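Local coordinates for cytochrome P450 CYP260B1 (Sorangium cellulosum, PDB 5HIW), which is a bacterial cytochrome P450, a mainly helical haem protein that holds its iron porphyrin deep within a single chain, at residues 16-21 against 302-307; 234-239 against 267-272; 329-334 against 342-347. All coordinates share one frame; numbering follows the deposited sequence.

Interaction 1 (16-21 against 302-307)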
loop_
_atom_site.group_PDB
_atom_site.type_symbol
_atom_site.label_atom_id
_atom_site.label_comp_id
_atom_site.label_asym_id
_atom_site.label_seq_id
_atom_site.Cartn_x
_atom_site.Cartn_y
_atom_site.Cartn_z
ATOM N N SER A 16 -14.235 -11.217 3.824
ATOM C CA SER A 16 -15.117 -10.105 3.629
ATOM C C SER A 16 -15.876 -9.714 4.927
ATOM O O SER A 16 -16.577 -8.696 4.942
ATOM C CB SER A 16 -16.083 -10.407 2.464
ATOM O OG SER A 16 -17.046 -11.335 2.975
ATOM N N ALA A 17 -15.628 -10.404 6.043
ATOM C CA ALA A 17 -16.441 -10.168 7.258
ATOM C C ALA A 17 -16.147 -8.806 7.847
ATOM O O ALA A 17 -17.048 -8.136 8.384
ATOM C CB ALA A 17 -16.230 -11.234 8.323
ATOM N N PHE A 18 -14.894 -8.380 7.737
ATOM C CA PHE A 18 -14.533 -7.093 8.318
ATOM C C PHE A 18 -15.179 -5.958 7.571
ATOM O O PHE A 18 -15.689 -5.047 8.183
ATOM C CB PHE A 18 -13.041 -6.918 8.329
ATOM C CG PHE A 18 -12.570 -5.629 8.966
ATOM C CD1 PHE A 18 -12.914 -5.323 10.267
ATOM C CD2 PHE A 18 -11.693 -4.793 8.316
ATOM C CE1 PHE A 18 -12.478 -4.190 10.862
ATOM C CE2 PHE A 18 -11.234 -3.659 8.931
ATOM C CZ PHE A 18 -11.630 -3.345 10.210
ATOM N N GLY A 19 -15.222 -5.997 6.252
ATOM C CA GLY A 19 -15.820 -4.869 5.529
ATOM C C GLY A 19 -17.320 -4.837 5.779
ATOM O O GLY A 19 -17.926 -3.774 5.913
ATOM N N ILE A 20 -17.893 -6.016 5.867
ATOM C CA ILE A 20 -19.343 -6.129 6.222
ATOM C C ILE A 20 -19.626 -5.476 7.594
ATOM O O ILE A 20 -20.597 -4.685 7.759
ATOM C CB ILE A 20 -19.783 -7.586 6.224
ATOM C CG1 ILE A 20 -19.841 -8.121 4.773
ATOM C CG2 ILE A 20 -21.203 -7.697 6.891
ATOM C CD1 ILE A 20 -20.092 -9.618 4.579
ATOM N N HIS A 21 -18.789 -5.832 8.541
ATOM C CA HIS A 21 -18.814 -5.328 9.937
ATOM C C HIS A 21 -18.689 -3.826 10.001
ATOM O O HIS A 21 -19.495 -3.160 10.667
ATOM C CB HIS A 21 -17.665 -6.026 10.670
ATOM C CG HIS A 21 -17.500 -5.691 12.109
ATOM N ND1 HIS A 21 -16.323 -5.140 12.611
ATOM C CD2 HIS A 21 -18.285 -5.955 13.180
ATOM C CE1 HIS A 21 -16.439 -5.022 13.918
ATOM N NE2 HIS A 21 -17.620 -5.492 14.282
ATOM N N SER A 302 -11.543 5.462 7.713
ATOM C CA SER A 302 -11.653 4.152 7.160
ATOM C C SER A 302 -11.632 4.211 5.626
ATOM O O SER A 302 -12.421 4.911 5.000
ATOM C CB SER A 302 -12.955 3.460 7.533
ATOM O OG SER A 302 -13.029 2.164 6.910
ATOM N N LEU A 303 -10.705 3.493 5.045
ATOM C CA LEU A 303 -10.623 3.368 3.592
ATOM C C LEU A 303 -11.312 2.103 3.124
ATOM O O LEU A 303 -11.256 1.786 1.958
ATOM C CB LEU A 303 -9.171 3.443 3.156
ATOM C CG LEU A 303 -8.417 4.706 3.532
ATOM C CD1 LEU A 303 -6.935 4.685 3.119
ATOM C CD2 LEU A 303 -8.991 5.993 3.018
ATOM N N ILE A 304 -11.975 1.356 4.043
ATOM C CA ILE A 304 -12.683 0.139 3.699
ATOM C C ILE A 304 -14.227 0.244 3.711
ATOM O O ILE A 304 -14.880 -0.418 2.924
ATOM C CB ILE A 304 -12.203 -1.050 4.616
ATOM C CG1 ILE A 304 -10.756 -1.489 4.222
ATOM C CG2 ILE A 304 -13.105 -2.283 4.594
ATOM C CD1 ILE A 304 -9.956 -2.343 5.200
ATOM N N ALA A 305 -14.790 0.984 4.665
ATOM C CA ALA A 305 -16.241 0.922 4.827
ATOM C C ALA A 305 -17.004 1.260 3.525
ATOM O O ALA A 305 -17.931 0.574 3.174
ATOM C CB ALA A 305 -16.643 1.847 5.901
ATOM N N ARG A 306 -16.562 2.268 2.822
ATOM C CA ARG A 306 -17.151 2.641 1.465
ATOM C C ARG A 306 -17.239 1.461 0.568
ATOM O O ARG A 306 -18.224 1.299 -0.154
ATOM C CB ARG A 306 -16.361 3.753 0.789
ATOM C CG ARG A 306 -17.018 4.362 -0.434
ATOM C CD ARG A 306 -16.313 5.612 -0.945
ATOM N NE ARG A 306 -17.292 6.397 -1.693
ATOM C CZ ARG A 306 -17.622 6.209 -2.979
ATOM N NH1 ARG A 306 -17.059 5.275 -3.733
ATOM N NH2 ARG A 306 -18.575 6.952 -3.519
ATOM N N HIS A 307 -16.211 0.573 0.549
ATOM C CA HIS A 307 -16.206 -0.517 -0.367
ATOM C C HIS A 307 -17.352 -1.496 -0.153
ATOM O O HIS A 307 -17.681 -2.284 -1.037
ATOM C CB HIS A 307 -14.869 -1.258 -0.287
ATOM C CG HIS A 307 -13.697 -0.384 -0.648
ATOM N ND1 HIS A 307 -12.396 -0.736 -0.370
ATOM C CD2 HIS A 307 -13.637 0.843 -1.239
ATOM C CE1 HIS A 307 -11.595 0.212 -0.810
ATOM N NE2 HIS A 307 -12.318 1.171 -1.348
#
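Ser302 OG is gripped by two backbone N-H groups in the loop that packs on Phe18 and Gly19, and one of them belongs to Ile304, which makes the contact. Ile304 N donates to Ser302 OG over 3.2 Å (N-H...O 152°), and Ala305 N donates to the same oxygen over 3.1 Å (159°). A side-chain oxygen accepting from the amides two and three residues on defines an ST turn and an ST motif. It folds the chain tightly as it leaves strand 298-302, and this folding presents the Ile304 side chain to helix 17-28. A further bond from His307 N to Ile304 O, 2.9 Å, winds the chain into a 3-10 turn.

The contact across the segments is apolar and uses both branches of Ile304. Its CG2 methyl rests directly on the backbone of Gly19, 3.9 Å from that residue's CA, as the lack of a side chain there allows. The closest approach of the two backbones is 5.8 Å, between Gly19 CA and Ala305 CA. The longer branch carries Ile304 CD1 to the rim of Phe18, 4.2 Å from Phe18 CE2 and near the ring plane, an edge approach with the two side chains crossing at about a right angle. Phe18 reaches it because its CG lies opposite the backbone N (chi1 -178°), which brings the end of the ring closer to Ile304 than its CB direction suggests.

The contact joins the first long helix to the chain leaving the mixed sheet. Ser302 ends a strand bonded through its backbone to Val42, Leu22 of helix 17-28 also touches Ile304, and the Phe18 ring meets Phe382, all in a buried setting.

Interaction 2 (234-239 against 267-272). With HEM (protoporphyrin IX containing Fe), chain B.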
loop_
_atom_site.group_PDB
_atom_site.type_symbol
_atom_site.label_atom_id
_atom_site.label_comp_id
_atom_site.label_asym_id
_atom_site.label_seq_id
_atom_site.Cartn_x
_atom_site.Cartn_y
_atom_site.Cartn_z
ATOM N N SER A 234 3.458 -5.602 -0.687
ATOM C CA SER A 234 3.213 -6.958 -0.231
ATOM C C SER A 234 1.746 -7.210 0.193
ATOM O O SER A 234 1.172 -8.225 -0.248
ATOM C CB SER A 234 4.147 -7.279 0.960
ATOM O OG SER A 234 5.500 -7.375 0.476
ATOM N N TRP A 235 1.143 -6.228 0.809
ATOM C CA TRP A 235 -0.281 -6.409 1.324
ATOM C C TRP A 235 -1.238 -6.330 0.160
ATOM O O TRP A 235 -2.206 -7.143 0.075
ATOM C CB TRP A 235 -0.599 -5.540 2.461
ATOM C CG TRP A 235 0.167 -5.964 3.660
ATOM C CD1 TRP A 235 1.260 -5.312 4.232
ATOM C CD2 TRP A 235 -0.007 -7.173 4.388
ATOM N NE1 TRP A 235 1.755 -6.066 5.261
ATOM C CE2 TRP A 235 0.974 -7.189 5.406
ATOM C CE3 TRP A 235 -0.909 -8.245 4.288
ATOM C CZ2 TRP A 235 1.123 -8.284 6.267
ATOM C CZ3 TRP A 235 -0.803 -9.308 5.178
ATOM C CH2 TRP A 235 0.221 -9.337 6.133
ATOM N N MET A 236 -0.934 -5.478 -0.838
ATOM C CA MET A 236 -1.755 -5.483 -2.090
ATOM C C MET A 236 -1.664 -6.761 -2.862
ATOM O O MET A 236 -2.680 -7.332 -3.324
ATOM C CB MET A 236 -1.378 -4.304 -3.004
ATOM C CG MET A 236 -2.019 -4.389 -4.432
ATOM S SD MET A 236 -1.973 -2.740 -5.196
ATOM C CE MET A 236 -2.969 -3.089 -6.659
ATOM N N LEU A 237 -0.437 -7.271 -3.009
ATOM C CA LEU A 237 -0.264 -8.547 -3.655
ATOM C C LEU A 237 -0.902 -9.658 -2.870
ATOM O O LEU A 237 -1.539 -10.528 -3.487
ATOM C CB LEU A 237 1.211 -8.852 -3.918
ATOM C CG LEU A 237 2.001 -7.938 -4.914
ATOM C CD1 LEU A 237 3.501 -8.286 -4.892
ATOM C CD2 LEU A 237 1.414 -8.085 -6.282
ATOM N N ALA A 238 -0.781 -9.631 -1.541
ATOM C CA ALA A 238 -1.327 -10.654 -0.728
ATOM C C ALA A 238 -2.856 -10.718 -0.953
ATOM O O ALA A 238 -3.417 -11.773 -1.204
ATOM C CB ALA A 238 -1.070 -10.415 0.757
ATOM N N ASN A 239 -3.529 -9.583 -0.887
ATOM C CA ASN A 239 -5.001 -9.635 -0.977
ATOM C C ASN A 239 -5.526 -9.846 -2.384
ATOM O O ASN A 239 -6.606 -10.378 -2.564
ATOM C CB ASN A 239 -5.547 -8.371 -0.400
ATOM C CG ASN A 239 -5.303 -8.252 1.098
ATOM O OD1 ASN A 239 -4.693 -9.107 1.737
ATOM N ND2 ASN A 239 -5.835 -7.233 1.659
ATOM N N GLU A 267 -11.153 -4.852 -8.832
ATOM C CA GLU A 267 -12.198 -5.488 -7.965
ATOM C C GLU A 267 -11.628 -6.109 -6.671
ATOM O O GLU A 267 -12.222 -5.943 -5.625
ATOM C CB GLU A 267 -12.969 -6.504 -8.773
ATOM C CG GLU A 267 -14.041 -7.294 -8.056
ATOM C CD GLU A 267 -15.187 -6.486 -7.482
ATOM O OE1 GLU A 267 -15.160 -5.280 -7.387
ATOM O OE2 GLU A 267 -16.185 -7.124 -7.045
ATOM N N SER A 268 -10.382 -6.663 -6.707
ATOM C CA SER A 268 -9.687 -7.158 -5.503
ATOM C C SER A 268 -9.441 -6.062 -4.544
ATOM O O SER A 268 -9.584 -6.234 -3.319
ATOM C CB SER A 268 -8.376 -7.943 -5.841
ATOM O OG SER A 268 -7.220 -7.090 -6.122
ATOM N N THR A 269 -9.127 -4.866 -5.065
ATOM C CA THR A 269 -8.891 -3.765 -4.168
ATOM C C THR A 269 -10.188 -3.246 -3.521
ATOM O O THR A 269 -10.112 -2.599 -2.483
ATOM C CB THR A 269 -8.065 -2.580 -4.718
ATOM O OG1 THR A 269 -8.802 -1.868 -5.714
ATOM C CG2 THR A 269 -6.753 -3.088 -5.258
ATOM N N ARG A 270 -11.327 -3.466 -4.158
ATOM C CA ARG A 270 -12.632 -3.070 -3.520
ATOM C C ARG A 270 -13.079 -4.141 -2.497
ATOM O O ARG A 270 -13.404 -3.846 -1.315
ATOM C CB ARG A 270 -13.716 -2.884 -4.582
ATOM C CG ARG A 270 -15.056 -2.470 -3.987
ATOM C CD ARG A 270 -16.190 -2.719 -4.928
ATOM N NE ARG A 270 -16.367 -4.118 -5.044
ATOM C CZ ARG A 270 -16.919 -4.898 -4.137
ATOM N NH1 ARG A 270 -17.391 -4.422 -3.009
ATOM N NH2 ARG A 270 -17.050 -6.170 -4.436
ATOM N N TRP A 271 -13.084 -5.371 -2.957
ATOM C CA TRP A 271 -13.577 -6.501 -2.161
ATOM C C TRP A 271 -12.674 -6.815 -0.974
ATOM O O TRP A 271 -13.112 -7.239 0.106
ATOM C CB TRP A 271 -13.637 -7.713 -3.068
ATOM C CG TRP A 271 -14.218 -8.861 -2.497
ATOM C CD1 TRP A 271 -15.576 -9.080 -2.237
ATOM C CD2 TRP A 271 -13.536 -10.000 -2.041
ATOM N NE1 TRP A 271 -15.732 -10.265 -1.628
ATOM C CE2 TRP A 271 -14.507 -10.855 -1.469
ATOM C CE3 TRP A 271 -12.204 -10.349 -1.973
ATOM C CZ2 TRP A 271 -14.170 -12.094 -0.900
ATOM C CZ3 TRP A 271 -11.864 -11.594 -1.404
ATOM C CH2 TRP A 271 -12.844 -12.440 -0.870
ATOM N N CYS A 272 -11.366 -6.595 -1.135
ATOM C CA CYS A 272 -10.431 -6.903 -0.028
ATOM C C CYS A 272 -9.235 -5.959 -0.092
ATOM O O CYS A 272 -8.088 -6.400 -0.292
ATOM C CB CYS A 272 -9.979 -8.351 -0.143
ATOM S SG CYS A 272 -9.175 -8.967 1.415
HETATM C CHA HEM B . 0.196 8.028 -0.508
HETATM C CHB HEM B . -1.740 3.571 -0.339
HETATM C CHC HEM B . 1.808 1.923 -3.119
HETATM C CHD HEM B . 4.123 6.060 -2.429
HETATM C C1A HEM B . -0.675 7.002 -0.274
HETATM C C2A HEM B . -1.906 7.095 0.430
HETATM C C3A HEM B . -2.473 5.848 0.445
HETATM C C4A HEM B . -1.525 4.953 -0.151
HETATM C CMA HEM B . -3.808 5.467 1.117
HETATM C CAA HEM B . -2.558 8.378 0.932
HETATM C CBA HEM B . -1.922 8.796 2.269
HETATM C CGA HEM B . -2.679 9.887 2.944
HETATM O O1A HEM B . -3.542 10.562 2.293
HETATM O O2A HEM B . -2.602 10.004 4.193
HETATM C C1B HEM B . -0.939 2.737 -1.020
HETATM C C2B HEM B . -1.306 1.375 -1.296
HETATM C C3B HEM B . -0.288 0.916 -2.109
HETATM C C4B HEM B . 0.696 1.987 -2.285
HETATM C CMB HEM B . -2.494 0.532 -0.798
HETATM C CAB HEM B . -0.258 -0.452 -2.567
HETATM C CBB HEM B . 0.712 -1.143 -3.064
HETATM C C1C HEM B . 2.773 2.927 -3.187
HETATM C C2C HEM B . 3.970 2.781 -3.958
HETATM C C3C HEM B . 4.625 3.963 -3.746
HETATM C C4C HEM B . 3.873 4.769 -2.841
HETATM C CMC HEM B . 4.248 1.523 -4.747
HETATM C CAC HEM B . 5.917 4.395 -4.313
HETATM C CBC HEM B . 6.318 3.954 -5.496
HETATM C C1D HEM B . 3.189 6.909 -1.847
HETATM C C2D HEM B . 3.558 8.324 -1.578
HETATM C C3D HEM B . 2.480 8.877 -1.038
HETATM C C4D HEM B . 1.460 7.817 -1.013
HETATM C CMD HEM B . 4.907 8.989 -1.775
HETATM C CAD HEM B . 2.267 10.345 -0.631
HETATM C CBD HEM B . 1.642 11.070 -1.808
HETATM C CGD HEM B . 1.414 12.563 -1.535
HETATM O O1D HEM B . 1.331 13.034 -0.360
HETATM O O2D HEM B . 1.280 13.385 -2.504
HETATM N NA HEM B . -0.480 5.654 -0.643
HETATM N NB HEM B . 0.164 3.070 -1.728
HETATM N NC HEM B . 2.684 4.104 -2.586
HETATM N ND HEM B . 1.915 6.643 -1.468
HETATM FE FE HEM B . 1.049 4.913 -1.626
HETATM O O HOH W 1 -5.026 -6.094 -3.984
HETATM O O HOH W 2 2.003 4.335 0.380
#
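Asn239 reaches across to the end of helix 261-271, where its ND2 donates to Cys272 O over 3.1 Å. The bond is bent at the hydrogen (140°), and the nitrogen stands 48° out of the carbonyl plane, so no lone pair is met squarely. With CG opposite the carbonyl carbon (chi1 -67°), the amide swings toward Cys272, and ND2 also bonds Phe382 O. Cys272 SG lies opposite its own backbone N and comes 3.8 Å from Asn239 ND2, a packing contact beside the bond. Cys272 is the first residue after the helix to leave helical phi/psi, and its carbonyl, at the helix end, accepts this side-chain bond.

The helix carrying it holds the ExxR sequence of P450s: Arg270 grips Glu267 side-on, NE to OE1 at 2.9 Å and NH2 to OE2. Arg323 adds a salt bridge to Glu267, an arrangement resembling the conserved Glu-Arg-Arg triad of the family.

Met236 is extended along its whole length, which carries CE to 4.0 Å from Thr269 CG2 and lays SD 3.8 Å from the haem vinyl carbon CBB. Thr269 can offer that methyl because its OG1 turns back to bond Glu266 O. Ser268 OG, bonded to Ile265 O, also accepts from water 1, which donates at 2.7 Å to Met236 O and thereby bridges the two helices.

Interaction 3 (329-334 against 342-347). With HEM (protoporphyrin IX containing Fe), chain B.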
loop_
_atom_site.group_PDB
_atom_site.type_symbol
_atom_site.label_atom_id
_atom_site.label_comp_id
_atom_site.label_asym_id
_atom_site.label_seq_id
_atom_site.Cartn_x
_atom_site.Cartn_y
_atom_site.Cartn_z
ATOM N N LEU A 329 -11.071 3.678 -2.139
ATOM C CA LEU A 329 -10.336 4.557 -1.277
ATOM C C LEU A 329 -8.954 3.992 -0.946
ATOM O O LEU A 329 -8.276 4.549 -0.065
ATOM C CB LEU A 329 -11.108 4.726 0.024
ATOM C CG LEU A 329 -12.408 5.582 -0.135
ATOM C CD1 LEU A 329 -13.142 5.606 1.164
ATOM C CD2 LEU A 329 -12.183 6.965 -0.617
ATOM N N ASN A 330 -8.620 2.849 -1.528
ATOM C CA ASN A 330 -7.337 2.132 -1.181
ATOM C C ASN A 330 -6.124 2.986 -1.403
ATOM O O ASN A 330 -5.162 2.753 -0.741
ATOM C CB ASN A 330 -7.199 0.784 -1.872
ATOM C CG ASN A 330 -7.264 0.871 -3.398
ATOM O OD1 ASN A 330 -8.188 1.423 -3.947
ATOM N ND2 ASN A 330 -6.261 0.334 -4.084
ATOM N N PHE A 331 -6.147 3.907 -2.387
ATOM C CA PHE A 331 -5.043 4.799 -2.652
ATOM C C PHE A 331 -5.359 6.201 -2.127
ATOM O O PHE A 331 -4.712 7.173 -2.481
ATOM C CB PHE A 331 -4.781 4.813 -4.180
ATOM C CG PHE A 331 -4.190 3.555 -4.747
ATOM C CD1 PHE A 331 -3.030 3.003 -4.230
ATOM C CD2 PHE A 331 -4.770 2.931 -5.849
ATOM C CE1 PHE A 331 -2.485 1.831 -4.780
ATOM C CE2 PHE A 331 -4.264 1.762 -6.370
ATOM C CZ PHE A 331 -3.096 1.229 -5.888
ATOM N N GLY A 332 -6.380 6.333 -1.281
ATOM C CA GLY A 332 -6.703 7.630 -0.743
ATOM C C GLY A 332 -7.535 8.442 -1.724
ATOM O O GLY A 332 -8.313 7.882 -2.525
ATOM N N GLY A 333 -7.433 9.757 -1.573
ATOM C CA GLY A 333 -8.239 10.718 -2.349
ATOM C C GLY A 333 -7.803 12.134 -2.082
ATOM O O GLY A 333 -7.261 12.418 -1.083
ATOM N N GLY A 334 -7.893 13.003 -3.069
ATOM C CA GLY A 334 -7.531 14.384 -2.861
ATOM C C GLY A 334 -6.087 14.643 -3.106
ATOM O O GLY A 334 -5.445 13.940 -3.845
ATOM N N PRO A 342 0.490 3.899 -9.883
ATOM C CA PRO A 342 0.821 3.259 -11.205
ATOM C C PRO A 342 1.817 2.094 -11.069
ATOM O O PRO A 342 1.742 1.089 -11.786
ATOM C CB PRO A 342 1.454 4.417 -12.021
ATOM C CG PRO A 342 0.906 5.629 -11.397
ATOM C CD PRO A 342 0.548 5.369 -9.953
ATOM N N LEU A 343 2.738 2.244 -10.111
ATOM C CA LEU A 343 3.753 1.167 -9.894
ATOM C C LEU A 343 3.082 -0.010 -9.237
ATOM O O LEU A 343 3.347 -1.160 -9.582
ATOM C CB LEU A 343 4.937 1.686 -9.060
ATOM C CG LEU A 343 5.965 0.605 -8.655
ATOM C CD1 LEU A 343 6.536 -0.134 -9.865
ATOM C CD2 LEU A 343 7.041 1.336 -7.886
ATOM N N ALA A 344 2.247 0.253 -8.219
ATOM C CA ALA A 344 1.532 -0.836 -7.546
ATOM C C ALA A 344 0.689 -1.639 -8.529
ATOM O O ALA A 344 0.725 -2.874 -8.558
ATOM C CB ALA A 344 0.714 -0.249 -6.459
ATOM N N ARG A 345 -0.104 -0.934 -9.344
ATOM C CA ARG A 345 -0.926 -1.624 -10.333
ATOM C C ARG A 345 -0.130 -2.427 -11.330
ATOM O O ARG A 345 -0.495 -3.492 -11.705
ATOM C CB ARG A 345 -1.784 -0.576 -11.056
ATOM C CG ARG A 345 -3.072 -0.213 -10.257
ATOM C CD ARG A 345 -3.749 1.043 -10.824
ATOM N NE ARG A 345 -5.107 1.298 -10.259
ATOM C CZ ARG A 345 -5.583 2.502 -9.924
ATOM N NH1 ARG A 345 -4.797 3.621 -9.928
ATOM N NH2 ARG A 345 -6.838 2.605 -9.477
ATOM N N MET A 346 0.980 -1.891 -11.808
ATOM C CA MET A 346 1.763 -2.572 -12.734
ATOM C C MET A 346 2.456 -3.828 -12.147
ATOM O O MET A 346 2.540 -4.887 -12.756
ATOM C CB MET A 346 2.765 -1.638 -13.382
ATOM C CG MET A 346 3.720 -2.305 -14.334
ATOM S SD MET A 346 5.297 -2.914 -13.619
ATOM C CE MET A 346 6.120 -1.399 -13.376
ATOM N N GLU A 347 2.997 -3.650 -10.952
ATOM C CA GLU A 347 3.678 -4.780 -10.304
ATOM C C GLU A 347 2.687 -5.903 -10.010
ATOM O O GLU A 347 2.971 -7.072 -10.240
ATOM C CB GLU A 347 4.335 -4.259 -9.039
ATOM C CG GLU A 347 5.309 -5.264 -8.407
ATOM C CD GLU A 347 6.144 -4.676 -7.291
ATOM O OE1 GLU A 347 6.361 -3.439 -7.164
ATOM O OE2 GLU A 347 6.648 -5.571 -6.576
HETATM C CHA HEM B . 0.196 8.028 -0.508
HETATM C CHB HEM B . -1.740 3.571 -0.339
HETATM C CHC HEM B . 1.808 1.923 -3.119
HETATM C CHD HEM B . 4.123 6.060 -2.429
HETATM C C1A HEM B . -0.675 7.002 -0.274
HETATM C C2A HEM B . -1.906 7.095 0.430
HETATM C C3A HEM B . -2.473 5.848 0.445
HETATM C C4A HEM B . -1.525 4.953 -0.151
HETATM C CMA HEM B . -3.808 5.467 1.117
HETATM C CAA HEM B . -2.558 8.378 0.932
HETATM C CBA HEM B . -1.922 8.796 2.269
HETATM C CGA HEM B . -2.679 9.887 2.944
HETATM O O1A HEM B . -3.542 10.562 2.293
HETATM O O2A HEM B . -2.602 10.004 4.193
HETATM C C1B HEM B . -0.939 2.737 -1.020
HETATM C C2B HEM B . -1.306 1.375 -1.296
HETATM C C3B HEM B . -0.288 0.916 -2.109
HETATM C C4B HEM B . 0.696 1.987 -2.285
HETATM C CMB HEM B . -2.494 0.532 -0.798
HETATM C CAB HEM B . -0.258 -0.452 -2.567
HETATM C CBB HEM B . 0.712 -1.143 -3.064
HETATM C C1C HEM B . 2.773 2.927 -3.187
HETATM C C2C HEM B . 3.970 2.781 -3.958
HETATM C C3C HEM B . 4.625 3.963 -3.746
HETATM C C4C HEM B . 3.873 4.769 -2.841
HETATM C CMC HEM B . 4.248 1.523 -4.747
HETATM C CAC HEM B . 5.917 4.395 -4.313
HETATM C CBC HEM B . 6.318 3.954 -5.496
HETATM C C1D HEM B . 3.189 6.909 -1.847
HETATM C C2D HEM B . 3.558 8.324 -1.578
HETATM C C3D HEM B . 2.480 8.877 -1.038
HETATM C C4D HEM B . 1.460 7.817 -1.013
HETATM C CMD HEM B . 4.907 8.989 -1.775
HETATM C CAD HEM B . 2.267 10.345 -0.631
HETATM C CBD HEM B . 1.642 11.070 -1.808
HETATM C CGD HEM B . 1.414 12.563 -1.535
HETATM O O1D HEM B . 1.331 13.034 -0.360
HETATM O O2D HEM B . 1.280 13.385 -2.504
HETATM N NA HEM B . -0.480 5.654 -0.643
HETATM N NB HEM B . 0.164 3.070 -1.728
HETATM N NC HEM B . 2.684 4.104 -2.586
HETATM N ND HEM B . 1.915 6.643 -1.468
HETATM FE FE HEM B . 1.049 4.913 -1.626
HETATM O O HOH W 2 2.003 4.335 0.380
#
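Phe331 and Arg345 meet with their flat groups strongly inclined, 58° between the ring and guanidinium planes. Relative to the guanidinium, Phe331 CE2 sits over the centre of one face, 3.9 Å from Arg345 CZ. Relative to the ring, the same approach is oblique. Arg345 arrives by an extended chain from CG to NE, and its polar end is engaged elsewhere: NH2 forms a salt bridge with Glu266, which helps fix the face presented to Phe331.

The ring is oriented by its other neighbours too. Phe331 CE1 comes 3.6 Å from haem C3B, with that haem atom at the ring's edge and near its plane, so the phenyl stands edge-on to the porphyrin. Phe331 CZ meets Ala344 CB at 4.1 Å, again obliquely, while Asn330 ND2 lies over one ring face, offset toward the rim. Ala344 CB also touches the haem vinyl carbon CBB at 3.5 Å, and the two residues thus meet each other and the cofactor together. The water bound to iron at 2.3 Å lies across the porphyrin from Phe331, consistent with Phe331 lining the proximal side.

Phe331 opens the glycine-rich stretch that leads to Cys338, the position of the thiolate ligand in this family. A type I turn from Leu329 to Gly332, closed by Gly332 N to Leu329 O at 2.9 Å, sets its backbone, which also bonds Cys338. Helix 341-358 in turn packs through Met346 on helix 93-113, through Leu343 and Glu347 on helix 130-140, and through Ala344 on Met236 of helix 232-245.

Interactions 2 and 3 lie 11 Å apart between centres and both touch the haem, through Met236 in one and Phe331 and Ala344 in the other; Met236 SD packs on Ala344 CB at 3.9 Å. Interaction 1 is more peripheral, 13 Å from interaction 2 and 18 Å from interaction 3, where helix 17-28 meets the loop leaving strand 298-302. Its His307 links outward to both: its O to Arg270 NH1 and its NE2 to Leu329 N, each at 2.9 Å and probably hydrogen bonds. Along the chain, interaction 2 is nested inside the loop closed by interaction 1, and interaction 3 follows. The N-terminal region is thereby tied to the helices and loop around the cofactor.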